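Local structure of SxtG (6U1R) at residues A[220-228]-A[372-383]; A[41-49]-A[86-97]. The protein is an amidinotransferase of the saxitoxin biosynthetic pathway, which probably moves an amidino group from a donor to an acceptor amine through a cysteine-bound intermediate. All coordinates share one frame; numbering follows the deposited sequence. Where two conformers were deposited one is given.

In the fold
Contact 1 and contact 2 meet through one sheet, their centres 28 Å apart and each about 16 Å from the centre of the chain. Strands 37-42 and 370-375 are antiparallel neighbours in it: the first leads into contact 2, the second into contact 1, and V373 CG1 meets I41 CD1 at 3.9 Å between them. Contact 2 lays helix 83-102 against the end of strand 37-42, and contact 1 ties strand 370-375 and the C-terminal tail to the hairpin of 220-228. The predicted amidino-cysteine C368 lies just before strand 370-375, about 11 Å from the side chain of D372 and about 9 Å from that of F96.

Contact 1 (A[220-228]-A[372-383]); sequences VRCGRDIFG and DVRRRGTLQSYF
The β-hairpin formed by strands 219-222 and 225-229 receives the C-terminal tail at its turn, where R224 N donates to Q380 O (3.0 Å). That turn, C222 to D225, is type II', and G223 takes its positive-phi corner. G223 CA also approaches Q380 O, at 3.4 Å in a CA-H...O contact, and lies at the edge of the Y382 ring. L379 and R224 cross at about a right angle: the leucine's CD2 sits over the centre of one guanidinium face, 3.6 Å from R224 CZ. The arginine chain runs straight from CG to NE past S381 OG, whose polar partner is R251, and ends in a salt bridge with E249.

With strand 251-255 beside it, the hairpin forms a three-stranded mixed sheet, consistent with one blade of the α/β-propeller of AGAT-like amidinotransferases. A charged link joins its first strand to strand 370-375, the edge strand of another sheet. R221 bends at chi3 (-54°), and its NH2 reaches the syn lone pair of D372 OD2 at 2.8 Å, in the guanidinium plane. R375 NE meets D372 OD2 on the anti side at 2.7 Å, 34° out of the carboxylate plane. D372 OD1 pairs with R136 and OD2 also bonds S30 OG; the three arginines gathered at this buried carboxylate would probably favour its ionised form.

At the chain terminus, C222 CB meets the edge of the F383 ring, whose CZ lies 3.8 Å from F227 CE2, the ring planes inclined at 68°. Two waters link D225 OD2 to Y382 N and F383 N; R251 and H253 hold OD1.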
loop_
_atom_site.group_PDB
_atom_site.type_symbol
_atom_site.label_atom_id
_atom_site.label_comp_id
_atom_site.label_asym_id
_atom_site.label_seq_id
_atom_site.Cartn_x
_atom_site.Cartn_y
_atom_site.Cartn_z
ATOM N N VAL A 220 12.850 8.742 -12.598
ATOM C CA VAL A 220 13.092 10.181 -12.517
ATOM C C VAL A 220 11.973 10.897 -13.263
ATOM O O VAL A 220 11.380 10.352 -14.200
ATOM C CB VAL A 220 14.476 10.588 -13.076
ATOM C CG1 VAL A 220 15.551 10.238 -12.081
ATOM C CG2 VAL A 220 14.742 9.917 -14.424
ATOM N N ARG A 221 11.668 12.128 -12.829
ATOM C CA ARG A 221 10.414 12.808 -13.175
ATOM C C ARG A 221 10.636 14.033 -14.058
ATOM O O ARG A 221 11.381 14.946 -13.676
ATOM C CB ARG A 221 9.694 13.228 -11.894
ATOM C CG ARG A 221 9.188 12.021 -11.039
ATOM C CD ARG A 221 8.833 12.388 -9.604
ATOM N NE ARG A 221 9.985 13.052 -9.014
ATOM C CZ ARG A 221 9.972 14.234 -8.418
ATOM N NH1 ARG A 221 8.831 14.895 -8.193
ATOM N NH2 ARG A 221 11.128 14.754 -8.030
ATOM N N CYS A 222 9.924 14.079 -15.198
ATOM C CA CYS A 222 9.953 15.213 -16.140
ATOM C C CYS A 222 8.531 15.679 -16.479
ATOM O O CYS A 222 8.121 15.694 -17.640
ATOM C CB CYS A 222 10.663 14.859 -17.444
ATOM S SG CYS A 222 12.394 14.430 -17.224
ATOM N N GLY A 223 7.791 16.095 -15.469
ATOM C CA GLY A 223 6.401 16.487 -15.689
ATOM C C GLY A 223 5.562 15.299 -16.101
ATOM O O GLY A 223 5.565 14.253 -15.437
ATOM N N ARG A 224 4.838 15.440 -17.217
ATOM C CA ARG A 224 3.960 14.377 -17.687
ATOM C C ARG A 224 4.715 13.130 -18.152
ATOM O O ARG A 224 4.087 12.075 -18.309
ATOM C CB ARG A 224 3.084 14.874 -18.842
ATOM C CG ARG A 224 2.002 15.850 -18.428
ATOM C CD ARG A 224 0.929 16.001 -19.491
ATOM N NE ARG A 224 -0.085 16.975 -19.080
ATOM C CZ ARG A 224 -1.186 16.692 -18.391
ATOM N NH1 ARG A 224 -1.456 15.447 -18.019
ATOM N NH2 ARG A 224 -2.036 17.673 -18.076
ATOM N N ASP A 225 6.025 13.220 -18.361
ATOM C CA ASP A 225 6.835 12.095 -18.809
ATOM C C ASP A 225 7.793 11.703 -17.694
ATOM O O ASP A 225 8.511 12.558 -17.157
ATOM C CB ASP A 225 7.586 12.448 -20.094
ATOM C CG ASP A 225 6.643 12.743 -21.222
ATOM O OD1 ASP A 225 6.092 11.776 -21.783
ATOM O OD2 ASP A 225 6.416 13.942 -21.514
ATOM N N ILE A 226 7.778 10.412 -17.343
ATOM C CA ILE A 226 8.603 9.824 -16.294
ATOM C C ILE A 226 9.449 8.717 -16.927
ATOM O O ILE A 226 8.961 7.958 -17.774
ATOM C CB ILE A 226 7.711 9.275 -15.154
ATOM C CG1 ILE A 226 6.975 10.416 -14.443
ATOM C CG2 ILE A 226 8.526 8.462 -14.136
ATOM C CD1 ILE A 226 5.820 9.962 -13.581
ATOM N N PHE A 227 10.716 8.645 -16.553
ATOM C CA PHE A 227 11.629 7.637 -17.091
ATOM C C PHE A 227 11.984 6.638 -16.000
ATOM O O PHE A 227 12.308 7.037 -14.879
ATOM C CB PHE A 227 12.881 8.299 -17.652
ATOM C CG PHE A 227 12.585 9.200 -18.803
ATOM C CD1 PHE A 227 12.548 8.696 -20.093
ATOM C CD2 PHE A 227 12.263 10.524 -18.598
ATOM C CE1 PHE A 227 12.238 9.504 -21.157
ATOM C CE2 PHE A 227 11.945 11.341 -19.677
ATOM C CZ PHE A 227 11.932 10.816 -20.952
ATOM N N GLY A 228 11.914 5.346 -16.329
ATOM C CA GLY A 228 12.266 4.303 -15.384
ATOM C C GLY A 228 13.113 3.237 -16.051
ATOM O O GLY A 228 13.370 3.284 -17.258
ATOM N N ASP A 372 12.155 15.495 -2.464
ATOM C CA ASP A 372 11.743 16.879 -2.745
ATOM C C ASP A 372 10.224 17.004 -2.732
ATOM O O ASP A 372 9.568 17.013 -3.780
ATOM C CB ASP A 372 12.302 17.339 -4.088
ATOM C CG ASP A 372 11.924 16.417 -5.227
ATOM O OD1 ASP A 372 12.072 15.193 -5.053
ATOM O OD2 ASP A 372 11.484 16.902 -6.295
ATOM N N VAL A 373 9.654 17.217 -1.541
ATOM C CA VAL A 373 8.200 17.228 -1.421
ATOM C C VAL A 373 7.570 18.504 -1.984
ATOM O O VAL A 373 6.407 18.477 -2.395
ATOM C CB VAL A 373 7.780 16.989 0.050
ATOM C CG1 VAL A 373 8.228 15.606 0.492
ATOM C CG2 VAL A 373 8.356 18.013 0.966
ATOM N N ARG A 374 8.281 19.628 -2.022
ATOM C CA ARG A 374 7.688 20.849 -2.578
ATOM C C ARG A 374 8.692 21.589 -3.446
ATOM O O ARG A 374 9.710 22.087 -2.951
ATOM C CB ARG A 374 7.148 21.787 -1.499
ATOM C CG ARG A 374 6.355 22.931 -2.126
ATOM C CD ARG A 374 5.453 23.660 -1.130
ATOM N NE ARG A 374 6.235 24.361 -0.123
ATOM C CZ ARG A 374 6.490 23.906 1.103
ATOM N NH1 ARG A 374 6.047 22.728 1.510
ATOM N NH2 ARG A 374 7.213 24.641 1.926
ATOM N N ARG A 375 8.390 21.630 -4.740
ATOM C CA ARG A 375 9.055 22.479 -5.720
ATOM C C ARG A 375 7.988 23.358 -6.364
ATOM O O ARG A 375 6.983 22.853 -6.867
ATOM C CB ARG A 375 9.751 21.667 -6.814
ATOM C CG ARG A 375 10.952 20.833 -6.374
ATOM C CD ARG A 375 11.507 20.053 -7.556
ATOM N NE ARG A 375 12.636 19.243 -7.135
ATOM C CZ ARG A 375 13.868 19.697 -6.978
ATOM N NH1 ARG A 375 14.162 20.973 -7.231
ATOM N NH2 ARG A 375 14.825 18.871 -6.555
ATOM N N ARG A 376 8.221 24.661 -6.381
ATOM C CA ARG A 376 7.249 25.596 -6.941
ATOM C C ARG A 376 7.044 25.335 -8.433
ATOM O O ARG A 376 7.979 25.478 -9.227
ATOM C CB ARG A 376 7.758 27.019 -6.700
ATOM C CG ARG A 376 6.734 28.110 -6.893
ATOM C CD ARG A 376 7.203 29.406 -6.210
ATOM N NE ARG A 376 8.477 29.895 -6.747
ATOM C CZ ARG A 376 9.660 29.852 -6.123
ATOM N NH1 ARG A 376 9.796 29.325 -4.901
ATOM N NH2 ARG A 376 10.733 30.340 -6.737
ATOM N N GLY A 377 5.834 24.964 -8.827
ATOM C CA GLY A 377 5.567 24.723 -10.231
ATOM C C GLY A 377 4.275 23.968 -10.463
ATOM O O GLY A 377 3.512 23.678 -9.538
ATOM N N THR A 378 4.051 23.663 -11.740
ATOM C CA THR A 378 2.834 23.042 -12.255
ATOM C C THR A 378 3.205 21.870 -13.161
ATOM O O THR A 378 4.375 21.658 -13.483
ATOM C CB THR A 378 1.997 24.061 -13.037
ATOM O OG1 THR A 378 2.859 24.702 -13.983
ATOM C CG2 THR A 378 1.388 25.118 -12.113
ATOM N N LEU A 379 2.193 21.106 -13.580
ATOM C CA LEU A 379 2.386 19.966 -14.478
ATOM C C LEU A 379 2.468 20.435 -15.927
ATOM O O LEU A 379 1.520 21.048 -16.435
ATOM C CB LEU A 379 1.240 18.969 -14.330
ATOM C CG LEU A 379 1.311 17.719 -15.211
ATOM C CD1 LEU A 379 2.597 16.918 -14.924
ATOM C CD2 LEU A 379 0.076 16.854 -14.979
ATOM N N GLN A 380 3.578 20.114 -16.596
ATOM C CA GLN A 380 3.774 20.440 -17.998
ATOM C C GLN A 380 4.358 19.245 -18.742
ATOM O O GLN A 380 4.842 18.274 -18.141
ATOM C CB GLN A 380 4.684 21.649 -18.124
ATOM C CG GLN A 380 4.105 22.880 -17.394
ATOM C CD GLN A 380 5.162 23.698 -16.773
ATOM O OE1 GLN A 380 5.446 23.590 -15.582
ATOM N NE2 GLN A 380 5.811 24.493 -17.584
ATOM N N SER A 381 4.301 19.320 -20.069
ATOM C CA SER A 381 5.050 18.430 -20.948
ATOM C C SER A 381 6.211 19.199 -21.566
ATOM O O SER A 381 6.050 20.350 -21.996
ATOM C CB SER A 381 4.166 17.852 -22.048
ATOM O OG SER A 381 3.136 17.052 -21.498
ATOM N N TYR A 382 7.377 18.555 -21.627
ATOM C CA TYR A 382 8.623 19.230 -21.974
ATOM C C TYR A 382 9.265 18.750 -23.269
ATOM O O TYR A 382 10.331 19.263 -23.635
ATOM C CB TYR A 382 9.651 19.054 -20.843
ATOM C CG TYR A 382 9.246 19.704 -19.554
ATOM C CD1 TYR A 382 8.456 19.019 -18.626
ATOM C CD2 TYR A 382 9.624 21.000 -19.258
ATOM C CE1 TYR A 382 8.053 19.618 -17.452
ATOM C CE2 TYR A 382 9.212 21.617 -18.072
ATOM C CZ TYR A 382 8.421 20.908 -17.171
ATOM O OH TYR A 382 7.984 21.486 -15.983
ATOM N N PHE A 383 8.684 17.779 -23.952
ATOM C CA PHE A 383 9.400 17.143 -25.055
ATOM C C PHE A 383 8.795 17.475 -26.404
ATOM O O PHE A 383 9.344 17.089 -27.450
ATOM C CB PHE A 383 9.446 15.635 -24.828
ATOM C CG PHE A 383 10.303 15.262 -23.671
ATOM C CD1 PHE A 383 11.657 15.065 -23.846
ATOM C CD2 PHE A 383 9.767 15.163 -22.393
ATOM C CE1 PHE A 383 12.469 14.750 -22.771
ATOM C CE2 PHE A 383 10.572 14.841 -21.319
ATOM C CZ PHE A 383 11.926 14.636 -21.511
ATOM O OXT PHE A 383 7.777 18.163 -26.445
HETATM O O HOH W 1 7.293 16.123 -20.200
HETATM O O HOH W 2 6.510 15.852 -23.555
#

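Contact 2 (A[41-49]-A[86-97])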
loop_
_atom_site.group_PDB
_atom_site.type_symbol
_atom_site.label_atom_id
_atom_site.label_comp_id
_atom_site.label_asym_id
_atom_site.label_seq_id
_atom_site.Cartn_x
_atom_site.Cartn_y
_atom_site.Cartn_z
ATOM N N ILE A 41 12.626 16.500 2.469
ATOM C CA ILE A 41 12.950 15.563 3.546
ATOM C C ILE A 41 14.379 15.095 3.320
ATOM O O ILE A 41 14.740 14.722 2.199
ATOM C CB ILE A 41 11.981 14.363 3.568
ATOM C CG1 ILE A 41 10.528 14.852 3.706
ATOM C CG2 ILE A 41 12.375 13.387 4.681
ATOM C CD1 ILE A 41 9.435 13.743 3.667
ATOM N N VAL A 42 15.198 15.119 4.366
ATOM C CA VAL A 42 16.571 14.625 4.281
ATOM C C VAL A 42 16.683 13.391 5.165
ATOM O O VAL A 42 16.070 13.326 6.235
ATOM C CB VAL A 42 17.596 15.712 4.664
ATOM C CG1 VAL A 42 19.004 15.197 4.581
ATOM C CG2 VAL A 42 17.476 16.897 3.703
ATOM N N GLY A 43 17.443 12.405 4.706
ATOM C CA GLY A 43 17.588 11.158 5.419
ATOM C C GLY A 43 18.409 11.284 6.704
ATOM O O GLY A 43 18.919 12.345 7.079
ATOM N N SER A 44 18.518 10.153 7.390
ATOM C CA SER A 44 19.270 10.042 8.634
ATOM C C SER A 44 20.067 8.749 8.616
ATOM O O SER A 44 19.570 7.720 8.143
ATOM C CB SER A 44 18.332 10.060 9.854
ATOM O OG SER A 44 18.983 9.569 11.017
ATOM N N VAL A 45 21.303 8.795 9.122
ATOM C CA VAL A 45 22.132 7.599 9.218
ATOM C C VAL A 45 22.135 6.995 10.611
ATOM O O VAL A 45 22.742 5.938 10.812
ATOM C CB VAL A 45 23.584 7.874 8.782
ATOM C CG1 VAL A 45 23.647 8.110 7.307
ATOM C CG2 VAL A 45 24.166 9.079 9.537
ATOM N N GLU A 46 21.499 7.626 11.587
ATOM C CA GLU A 46 21.512 7.102 12.948
ATOM C C GLU A 46 20.777 5.767 13.022
ATOM O O GLU A 46 19.725 5.592 12.392
ATOM C CB GLU A 46 20.871 8.109 13.889
ATOM C CG GLU A 46 21.596 9.462 13.912
ATOM C CD GLU A 46 21.259 10.275 15.139
ATOM O OE1 GLU A 46 20.474 11.236 15.018
ATOM O OE2 GLU A 46 21.783 9.939 16.222
ATOM N N GLY A 47 21.333 4.823 13.781
ATOM C CA GLY A 47 20.740 3.506 13.975
ATOM C C GLY A 47 20.806 2.599 12.772
ATOM O O GLY A 47 20.147 1.550 12.767
ATOM N N ALA A 48 21.580 2.983 11.758
ATOM C CA ALA A 48 21.621 2.283 10.481
ATOM C C ALA A 48 22.218 0.880 10.621
ATOM O O ALA A 48 23.175 0.667 11.369
ATOM C CB ALA A 48 22.429 3.103 9.473
ATOM N N MET A 49 21.623 -0.073 9.898
ATOM C CA MET A 49 22.036 -1.470 9.837
ATOM C C MET A 49 22.538 -1.785 8.437
ATOM O O MET A 49 21.983 -1.298 7.453
ATOM C CB MET A 49 20.866 -2.409 10.169
ATOM C CG MET A 49 20.155 -2.084 11.483
ATOM S SD MET A 49 21.190 -2.368 12.930
ATOM C CE MET A 49 21.392 -4.134 12.855
ATOM N N ILE A 86 28.789 5.935 10.990
ATOM C CA ILE A 86 27.603 6.757 11.191
ATOM C C ILE A 86 28.000 8.170 11.622
ATOM O O ILE A 86 27.438 9.166 11.141
ATOM C CB ILE A 86 26.673 6.073 12.208
ATOM C CG1 ILE A 86 26.094 4.806 11.568
ATOM C CG2 ILE A 86 25.569 7.023 12.667
ATOM C CD1 ILE A 86 25.323 3.893 12.519
ATOM N N ALA A 87 28.986 8.281 12.516
ATOM C CA ALA A 87 29.365 9.589 13.045
ATOM C C ALA A 87 29.927 10.494 11.951
ATOM O O ALA A 87 29.544 11.668 11.845
ATOM C CB ALA A 87 30.364 9.418 14.185
ATOM N N VAL A 88 30.824 9.967 11.109
ATOM C CA VAL A 88 31.406 10.800 10.055
ATOM C C VAL A 88 30.343 11.186 9.033
ATOM O O VAL A 88 30.327 12.321 8.537
ATOM C CB VAL A 88 32.611 10.100 9.382
ATOM C CG1 VAL A 88 33.717 9.854 10.381
ATOM C CG2 VAL A 88 32.218 8.799 8.727
ATOM N N ALA A 89 29.440 10.261 8.700
ATOM C CA ALA A 89 28.383 10.586 7.755
ATOM C C ALA A 89 27.422 11.612 8.335
ATOM O O ALA A 89 26.907 12.464 7.606
ATOM C CB ALA A 89 27.611 9.328 7.337
ATOM N N HIS A 90 27.157 11.545 9.644
ATOM C CA HIS A 90 26.261 12.525 10.242
ATOM C C HIS A 90 26.862 13.920 10.140
ATOM O O HIS A 90 26.137 14.892 9.902
ATOM C CB HIS A 90 25.966 12.137 11.701
ATOM C CG HIS A 90 24.782 12.835 12.293
ATOM N ND1 HIS A 90 23.665 13.169 11.557
ATOM C CD2 HIS A 90 24.541 13.266 13.554
ATOM C CE1 HIS A 90 22.785 13.768 12.339
ATOM N NE2 HIS A 90 23.293 13.844 13.557
ATOM N N LYS A 91 28.196 14.023 10.240
ATOM C CA LYS A 91 28.856 15.322 10.111
ATOM C C LYS A 91 28.697 15.897 8.702
ATOM O O LYS A 91 28.388 17.087 8.539
ATOM C CB LYS A 91 30.335 15.202 10.476
ATOM C CG LYS A 91 31.088 16.542 10.409
ATOM C CD LYS A 91 32.602 16.405 10.561
ATOM C CE LYS A 91 33.274 17.789 10.474
ATOM N NZ LYS A 91 34.761 17.734 10.382
ATOM N N GLU A 92 28.914 15.080 7.667
ATOM C CA GLU A 92 28.780 15.606 6.311
ATOM C C GLU A 92 27.315 15.881 5.986
ATOM O O GLU A 92 26.991 16.855 5.297
ATOM C CB GLU A 92 29.412 14.639 5.303
ATOM C CG GLU A 92 30.922 14.493 5.489
ATOM C CD GLU A 92 31.620 13.792 4.348
ATOM O OE1 GLU A 92 31.008 12.910 3.711
ATOM O OE2 GLU A 92 32.802 14.133 4.086
ATOM N N LEU A 93 26.418 15.042 6.493
ATOM C CA LEU A 93 24.989 15.306 6.386
ATOM C C LEU A 93 24.633 16.679 6.961
ATOM O O LEU A 93 23.872 17.445 6.353
ATOM C CB LEU A 93 24.223 14.192 7.094
ATOM C CG LEU A 93 22.710 14.223 6.974
ATOM C CD1 LEU A 93 22.235 14.108 5.548
ATOM C CD2 LEU A 93 22.130 13.077 7.799
ATOM N N ASN A 94 25.191 17.019 8.120
ATOM C CA ASN A 94 24.894 18.317 8.720
ATOM C C ASN A 94 25.359 19.470 7.835
ATOM O O ASN A 94 24.666 20.488 7.721
ATOM C CB ASN A 94 25.528 18.395 10.110
ATOM C CG ASN A 94 24.716 17.643 11.144
ATOM O OD1 ASN A 94 23.520 17.445 10.961
ATOM N ND2 ASN A 94 25.357 17.227 12.239
ATOM N N GLU A 95 26.523 19.336 7.203
ATOM C CA GLU A 95 26.988 20.396 6.310
ATOM C C GLU A 95 26.104 20.500 5.065
ATOM O O GLU A 95 25.806 21.605 4.601
ATOM C CB GLU A 95 28.447 20.160 5.922
ATOM C CG GLU A 95 29.015 21.258 5.016
ATOM C CD GLU A 95 28.763 22.675 5.553
ATOM O OE1 GLU A 95 28.966 22.911 6.769
ATOM O OE2 GLU A 95 28.336 23.549 4.760
ATOM N N PHE A 96 25.699 19.359 4.504
ATOM C CA PHE A 96 24.752 19.341 3.388
ATOM C C PHE A 96 23.462 20.074 3.755
ATOM O O PHE A 96 22.968 20.915 2.998
ATOM C CB PHE A 96 24.496 17.873 2.998
ATOM C CG PHE A 96 23.416 17.664 1.971
ATOM C CD1 PHE A 96 23.367 18.417 0.823
ATOM C CD2 PHE A 96 22.491 16.642 2.134
ATOM C CE1 PHE A 96 22.389 18.198 -0.134
ATOM C CE2 PHE A 96 21.501 16.406 1.175
ATOM C CZ PHE A 96 21.455 17.189 0.027
ATOM N N ILE A 97 22.919 19.797 4.942
ATOM C CA ILE A 97 21.717 20.486 5.387
ATOM C C ILE A 97 21.979 21.987 5.550
ATOM O O ILE A 97 21.144 22.819 5.160
ATOM C CB ILE A 97 21.205 19.843 6.690
ATOM C CG1 ILE A 97 20.632 18.450 6.385
ATOM C CG2 ILE A 97 20.169 20.731 7.363
ATOM C CD1 ILE A 97 20.433 17.560 7.608
#
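V42 and L93 lie alongside each other, pointing opposite ways, with V42 CG1 3.5 Å from L93 CD1. This valine methyl stands anti to the backbone N (chi1 180°), which carries it to the helix, where it also meets I97 CG1 at 4.1 Å and, obliquely, the F96 ring. L93 divides its branches: CD1 takes the valine, while CD2 rests 3.4 Å from G43 O.

Toward the start of the helix segment, V45 points its CB at the helix and sets CG2 against the backbone, 3.6 Å from I86 O, with both methyls next to A89 CB. I86 answers from the side. Its CG1 and CG2 both lie against V45 O, and its extended chain (chi2 171°) carries CD1 on to A48 N at 3.9 Å, so one isoleucine covers the type II turn from V45 to A48. An ST turn overlaps the start of that bend, S44 OG accepting from E46 N. At the margin, one of two conformers of E46 brings OE1 to 4.1 Å from H90 NE2, a doubtful approach; N94 ND2 lies over one face of the imidazole.

No hydrogen bond joins the segments. F96 also meets the rings of F366 and F356, while I97 and V42 share V107 of strand 106-109. Apolar side chains thus pack a helix against a short mixed sheet (106-109, 37-42, 370-375), consistent with the α/β-propeller of AGAT-like amidinotransferases.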